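Local coordinates for insecticidal crystal protein Cry7Cal (Bacillus thuringiensis, PDB 5ZI1) that acts as an insecticidal toxin active against locusts, probably by binding receptors and, as in related delta endotoxins, forming pores in gut cell membranes, at residues G259-N264 with Y268-G273; I360-K365 with Y370-L375. All coordinates share one frame; numbering follows the deposited sequence.

Interactions 1 and 2 illustrate how a loop can be laid over a sheet. Their centres are about 10 Å apart, and both fall in the middle, lectin-like part of the toxin, on the same side of the chain's centre. They follow one another in series: the loop contact of 259-264 with 268-273 closes before the hairpin contact of 360-365 with 370-375 opens. The two also touch, as L260 CD2 packs on A363 CB at 3.5 Å and W271 CB comes close to Q371 OE1. The loop thus packs on the sheet face carrying A363 and Q371, while Y272 reaches the N-terminal helical domain, so interaction 1 bridges the helical domain and the sheet of interaction 2.

Interaction 1 of 2, residues G259-N264 with Y268-G273; sequences GLTGIN and YPDWYG
L260 O lies at the edge of the W271 indole, near the ring plane, 3.4 Å from W271 CD1. T261 CG2 approaches the same ring obliquely, and one face is taken by Y272, whose CD1 sits 3.4 Å above the indole plane of W271, displaced toward the rim. The Y272 phenol also runs past T261, touching CG2 with its hydroxyl end. W271 CG stands between its backbone N and carbonyl carbon (chi1 67°), which brings CD1 beside G259 C. L260 O also accepts a hydrogen bond from W271 N at 2.8 Å, nearly along the C=O axis.

The carboxylate of D270 holds the backbone of G262 and the side chain of N264. Its OD1 accepts from G262 N at 3.0 Å, on the syn side but 28° out of the carboxylate plane. OD2 takes a weak bond from N264 ND2, the amide and carboxylate planes standing 72° apart. Water 2 links N264 N, Y268 O and D270 OD1, donating to the latter two, so OD1 has two donors. Water 1 joins N264 ND2 to D270 N. Y268 CB touches both L260 CD2 and I263 CG2, each at 3.8 Å, and Y268 OH bonds to D310.

Held by side-chain and water bonds, not strand pairing, this irregular middle-domain loop packs between strand 404-407, where L260 and T261 rest on K404, and helix 208-227 of the N-terminal helical domain, where Y272 OH bonds to E213.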
loop_
_atom_site.group_PDB
_atom_site.type_symbol
_atom_site.label_atom_id
_atom_site.label_comp_id
_atom_site.label_asym_id
_atom_site.label_seq_id
_atom_site.Cartn_x
_atom_site.Cartn_y
_atom_site.Cartn_z
ATOM N N GLY A 259 -16.393 -6.666 -16.095
ATOM C CA GLY A 259 -17.366 -7.589 -16.634
ATOM C C GLY A 259 -18.749 -6.987 -16.500
ATOM O O GLY A 259 -18.957 -6.015 -15.769
ATOM N N LEU A 260 -19.700 -7.570 -17.229
ATOM C CA LEU A 260 -21.055 -7.037 -17.219
ATOM C C LEU A 260 -21.753 -7.362 -15.902
ATOM O O LEU A 260 -21.781 -8.515 -15.472
ATOM C CB LEU A 260 -21.849 -7.601 -18.387
ATOM C CG LEU A 260 -23.291 -7.110 -18.498
ATOM C CD1 LEU A 260 -23.327 -5.630 -18.879
ATOM C CD2 LEU A 260 -24.021 -7.951 -19.534
ATOM N N THR A 261 -22.294 -6.336 -15.253
ATOM C CA THR A 261 -23.194 -6.495 -14.122
ATOM C C THR A 261 -24.307 -5.461 -14.233
ATOM O O THR A 261 -24.199 -4.475 -14.974
ATOM C CB THR A 261 -22.500 -6.310 -12.749
ATOM O OG1 THR A 261 -22.052 -4.953 -12.621
ATOM C CG2 THR A 261 -21.339 -7.262 -12.578
ATOM N N GLY A 262 -25.377 -5.690 -13.472
ATOM C CA GLY A 262 -26.411 -4.696 -13.291
ATOM C C GLY A 262 -27.548 -4.706 -14.300
ATOM O O GLY A 262 -28.525 -3.979 -14.098
ATOM N N ILE A 263 -27.459 -5.483 -15.379
ATOM C CA ILE A 263 -28.536 -5.515 -16.373
ATOM C C ILE A 263 -29.617 -6.519 -15.979
ATOM O O ILE A 263 -30.811 -6.210 -16.013
ATOM C CB ILE A 263 -27.967 -5.823 -17.779
ATOM C CG1 ILE A 263 -26.769 -4.930 -18.107
ATOM C CG2 ILE A 263 -29.036 -5.635 -18.840
ATOM C CD1 ILE A 263 -27.061 -3.465 -18.002
ATOM N N ASN A 264 -29.190 -7.723 -15.590
ATOM C CA ASN A 264 -30.036 -8.796 -15.066
ATOM C C ASN A 264 -31.238 -9.054 -15.984
ATOM O O ASN A 264 -32.402 -8.812 -15.658
ATOM C CB ASN A 264 -30.432 -8.490 -13.619
ATOM C CG ASN A 264 -29.203 -8.242 -12.732
ATOM O OD1 ASN A 264 -28.878 -7.095 -12.415
ATOM N ND2 ASN A 264 -28.488 -9.320 -12.373
ATOM N N TYR A 268 -28.351 -10.860 -20.985
ATOM C CA TYR A 268 -27.249 -10.042 -20.495
ATOM C C TYR A 268 -27.028 -10.292 -18.999
ATOM O O TYR A 268 -27.225 -9.396 -18.174
ATOM C CB TYR A 268 -27.549 -8.575 -20.783
ATOM C CG TYR A 268 -27.841 -8.310 -22.247
ATOM C CD1 TYR A 268 -26.831 -8.393 -23.193
ATOM C CD2 TYR A 268 -29.126 -7.984 -22.685
ATOM C CE1 TYR A 268 -27.077 -8.166 -24.525
ATOM C CE2 TYR A 268 -29.384 -7.747 -24.020
ATOM C CZ TYR A 268 -28.357 -7.839 -24.937
ATOM O OH TYR A 268 -28.588 -7.613 -26.276
ATOM N N PRO A 269 -26.644 -11.500 -18.611
ATOM C CA PRO A 269 -26.487 -11.782 -17.175
ATOM C C PRO A 269 -25.230 -11.130 -16.613
ATOM O O PRO A 269 -24.344 -10.676 -17.345
ATOM C CB PRO A 269 -26.400 -13.314 -17.109
ATOM C CG PRO A 269 -25.785 -13.694 -18.426
ATOM C CD PRO A 269 -26.219 -12.639 -19.443
ATOM N N ASP A 270 -25.191 -11.045 -15.282
ATOM C CA ASP A 270 -23.944 -10.737 -14.588
ATOM C C ASP A 270 -22.878 -11.773 -14.926
ATOM O O ASP A 270 -23.157 -12.964 -15.082
ATOM C CB ASP A 270 -24.154 -10.703 -13.079
ATOM C CG ASP A 270 -24.994 -9.524 -12.627
ATOM O OD1 ASP A 270 -25.280 -8.641 -13.452
ATOM O OD2 ASP A 270 -25.360 -9.480 -11.429
ATOM N N TRP A 271 -21.634 -11.313 -15.016
ATOM C CA TRP A 271 -20.554 -12.224 -15.371
ATOM C C TRP A 271 -20.283 -13.279 -14.290
ATOM O O TRP A 271 -19.696 -14.318 -14.617
ATOM C CB TRP A 271 -19.272 -11.430 -15.682
ATOM C CG TRP A 271 -18.669 -10.724 -14.479
ATOM C CD1 TRP A 271 -18.845 -9.416 -14.120
ATOM C CD2 TRP A 271 -17.814 -11.299 -13.475
ATOM N NE1 TRP A 271 -18.155 -9.140 -12.966
ATOM C CE2 TRP A 271 -17.510 -10.277 -12.549
ATOM C CE3 TRP A 271 -17.266 -12.570 -13.278
ATOM C CZ2 TRP A 271 -16.677 -10.490 -11.442
ATOM C CZ3 TRP A 271 -16.432 -12.779 -12.173
ATOM C CH2 TRP A 271 -16.155 -11.747 -11.275
ATOM N N TYR A 272 -20.721 -13.063 -13.039
ATOM C CA TYR A 272 -20.279 -13.921 -11.926
ATOM C C TYR A 272 -20.492 -15.406 -12.212
ATOM O O TYR A 272 -19.576 -16.220 -12.029
ATOM C CB TYR A 272 -20.987 -13.550 -10.621
ATOM C CG TYR A 272 -20.937 -12.090 -10.253
ATOM C CD1 TYR A 272 -19.726 -11.432 -10.100
ATOM C CD2 TYR A 272 -22.112 -11.371 -10.038
ATOM C CE1 TYR A 272 -19.689 -10.091 -9.752
ATOM C CE2 TYR A 272 -22.086 -10.030 -9.694
ATOM C CZ TYR A 272 -20.869 -9.400 -9.552
ATOM O OH TYR A 272 -20.837 -8.070 -9.216
ATOM N N GLY A 273 -21.692 -15.780 -12.681
ATOM C CA GLY A 273 -21.982 -17.176 -12.969
ATOM C C GLY A 273 -21.035 -17.819 -13.961
ATOM O O GLY A 273 -20.908 -19.045 -13.974
HETATM O O HOH W 1 -27.749 -11.834 -13.474
HETATM O O HOH W 2 -26.081 -8.195 -16.141
#

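Interaction 2 of 2, residues I360-K365 with Y370-L375; sequences IAAANK and YQAVPL
A beta hairpin of strands 352-365 and 369-382 forms the centre of a four-stranded antiparallel sheet whose strand order, 3-2-1-4, is that of a Greek key. N364 and Y370 make a hydrogen-bonded pair, with Y370 N reaching N364 O at 2.8 Å and N364 N answering to Y370 O. A362 and A372 form the next such pair, their methyls 4.0 Å apart from CB to CB. Between them, A363 and Q371 are a non-hydrogen-bonded pair: A363 CA gives a CH...O contact to Y370 O, and Q371 OE1 comes over to A363 CB because the chain bends at chi2 (-78°).

P374 has no N-H to offer, and its CD lies 3.3 Å from I360 O, which V373 CA also meets by a CH...O contact. I360 N bonds to L375 O, and I360 CG1 packs across L375 CB.

N364, Y370 and A372 pack on strand 312-324 through F312 and I314, while Q371 touches A274 on the opposite side. A362 O is gripped twice, by A372 N from above the carbonyl plane and by water 3; it is thus satisfied by both a backbone donor and a water that ties it to Q371 OE1, on the face away from the A362 and A372 methyls.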
loop_
_atom_site.group_PDB
_atom_site.type_symbol
_atom_site.label_atom_id
_atom_site.label_comp_id
_atom_site.label_asym_id
_atom_site.label_seq_id
_atom_site.Cartn_x
_atom_site.Cartn_y
_atom_site.Cartn_z
ATOM N N ILE A 360 -15.893 -0.158 -21.510
ATOM C CA ILE A 360 -17.251 -0.639 -21.770
ATOM C C ILE A 360 -17.232 -2.146 -21.588
ATOM O O ILE A 360 -16.440 -2.843 -22.232
ATOM C CB ILE A 360 -17.767 -0.292 -23.185
ATOM C CG1 ILE A 360 -17.696 1.206 -23.483
ATOM C CG2 ILE A 360 -19.252 -0.751 -23.349
ATOM C CD1 ILE A 360 -18.732 2.015 -22.742
ATOM N N ALA A 361 -18.110 -2.650 -20.730
ATOM C CA ALA A 361 -18.280 -4.085 -20.555
ATOM C C ALA A 361 -19.606 -4.513 -21.174
ATOM O O ALA A 361 -20.598 -3.776 -21.114
ATOM C CB ALA A 361 -18.227 -4.478 -19.066
ATOM N N ALA A 362 -19.610 -5.699 -21.776
ATOM C CA ALA A 362 -20.801 -6.279 -22.374
ATOM C C ALA A 362 -20.711 -7.792 -22.234
ATOM O O ALA A 362 -19.650 -8.348 -21.913
ATOM C CB ALA A 362 -20.948 -5.872 -23.848
ATOM N N ALA A 363 -21.842 -8.451 -22.486
ATOM C CA ALA A 363 -21.930 -9.906 -22.486
ATOM C C ALA A 363 -23.139 -10.333 -23.309
ATOM O O ALA A 363 -24.098 -9.583 -23.472
ATOM C CB ALA A 363 -22.053 -10.473 -21.069
ATOM N N ASN A 364 -23.097 -11.566 -23.791
ATOM C CA ASN A 364 -24.238 -12.144 -24.482
ATOM C C ASN A 364 -24.297 -13.624 -24.160
ATOM O O ASN A 364 -23.311 -14.338 -24.372
ATOM C CB ASN A 364 -24.130 -11.948 -25.987
ATOM C CG ASN A 364 -25.327 -12.499 -26.705
ATOM O OD1 ASN A 364 -25.368 -13.674 -27.076
ATOM N ND2 ASN A 364 -26.328 -11.658 -26.881
ATOM N N LYS A 365 -25.443 -14.086 -23.659
ATOM C CA LYS A 365 -25.651 -15.500 -23.361
ATOM C C LYS A 365 -26.797 -16.013 -24.225
ATOM O O LYS A 365 -27.954 -15.646 -24.011
ATOM C CB LYS A 365 -25.932 -15.727 -21.879
ATOM C CG LYS A 365 -25.930 -17.193 -21.494
ATOM C CD LYS A 365 -26.143 -17.354 -19.993
ATOM C CE LYS A 365 -25.868 -18.774 -19.525
ATOM N NZ LYS A 365 -26.931 -19.728 -19.936
ATOM N N TYR A 370 -20.716 -15.199 -24.024
ATOM C CA TYR A 370 -19.618 -14.313 -24.382
ATOM C C TYR A 370 -19.434 -13.226 -23.333
ATOM O O TYR A 370 -20.401 -12.727 -22.754
ATOM C CB TYR A 370 -19.865 -13.645 -25.746
ATOM C CG TYR A 370 -19.826 -14.592 -26.930
ATOM C CD1 TYR A 370 -18.658 -15.265 -27.263
ATOM C CD2 TYR A 370 -20.957 -14.797 -27.727
ATOM C CE1 TYR A 370 -18.611 -16.125 -28.339
ATOM C CE2 TYR A 370 -20.922 -15.649 -28.805
ATOM C CZ TYR A 370 -19.748 -16.311 -29.112
ATOM O OH TYR A 370 -19.698 -17.167 -30.191
ATOM N N GLN A 371 -18.179 -12.841 -23.104
ATOM C CA GLN A 371 -17.862 -11.681 -22.282
ATOM C C GLN A 371 -17.057 -10.725 -23.142
ATOM O O GLN A 371 -16.131 -11.148 -23.845
ATOM C CB GLN A 371 -17.081 -12.072 -21.023
ATOM C CG GLN A 371 -17.549 -13.353 -20.404
ATOM C CD GLN A 371 -18.819 -13.203 -19.586
ATOM O OE1 GLN A 371 -19.227 -12.094 -19.204
ATOM N NE2 GLN A 371 -19.447 -14.328 -19.297
ATOM N N ALA A 372 -17.412 -9.444 -23.101
ATOM C CA ALA A 372 -16.883 -8.500 -24.072
ATOM C C ALA A 372 -16.406 -7.234 -23.380
ATOM O O ALA A 372 -17.119 -6.668 -22.543
ATOM C CB ALA A 372 -17.948 -8.165 -25.137
ATOM N N VAL A 373 -15.204 -6.797 -23.740
ATOM C CA VAL A 373 -14.719 -5.457 -23.424
ATOM C C VAL A 373 -14.355 -4.782 -24.745
ATOM O O VAL A 373 -13.180 -4.787 -25.149
ATOM C CB VAL A 373 -13.526 -5.503 -22.456
ATOM C CG1 VAL A 373 -13.052 -4.091 -22.163
ATOM C CG2 VAL A 373 -13.914 -6.257 -21.151
ATOM N N PRO A 374 -15.323 -4.213 -25.468
ATOM C CA PRO A 374 -15.009 -3.682 -26.804
ATOM C C PRO A 374 -14.294 -2.348 -26.770
ATOM O O PRO A 374 -13.738 -1.944 -27.804
ATOM C CB PRO A 374 -16.387 -3.566 -27.482
ATOM C CG PRO A 374 -17.381 -3.529 -26.369
ATOM C CD PRO A 374 -16.779 -4.268 -25.200
ATOM N N LEU A 375 -14.251 -1.677 -25.616
ATOM C CA LEU A 375 -13.586 -0.386 -25.531
ATOM C C LEU A 375 -12.843 -0.256 -24.204
ATOM O O LEU A 375 -13.387 -0.584 -23.140
ATOM C CB LEU A 375 -14.605 0.737 -25.718
ATOM C CG LEU A 375 -14.070 2.168 -25.637
ATOM C CD1 LEU A 375 -14.963 3.072 -26.485
ATOM C CD2 LEU A 375 -14.001 2.725 -24.214
HETATM O O HOH W 3 -18.767 -9.292 -19.347
#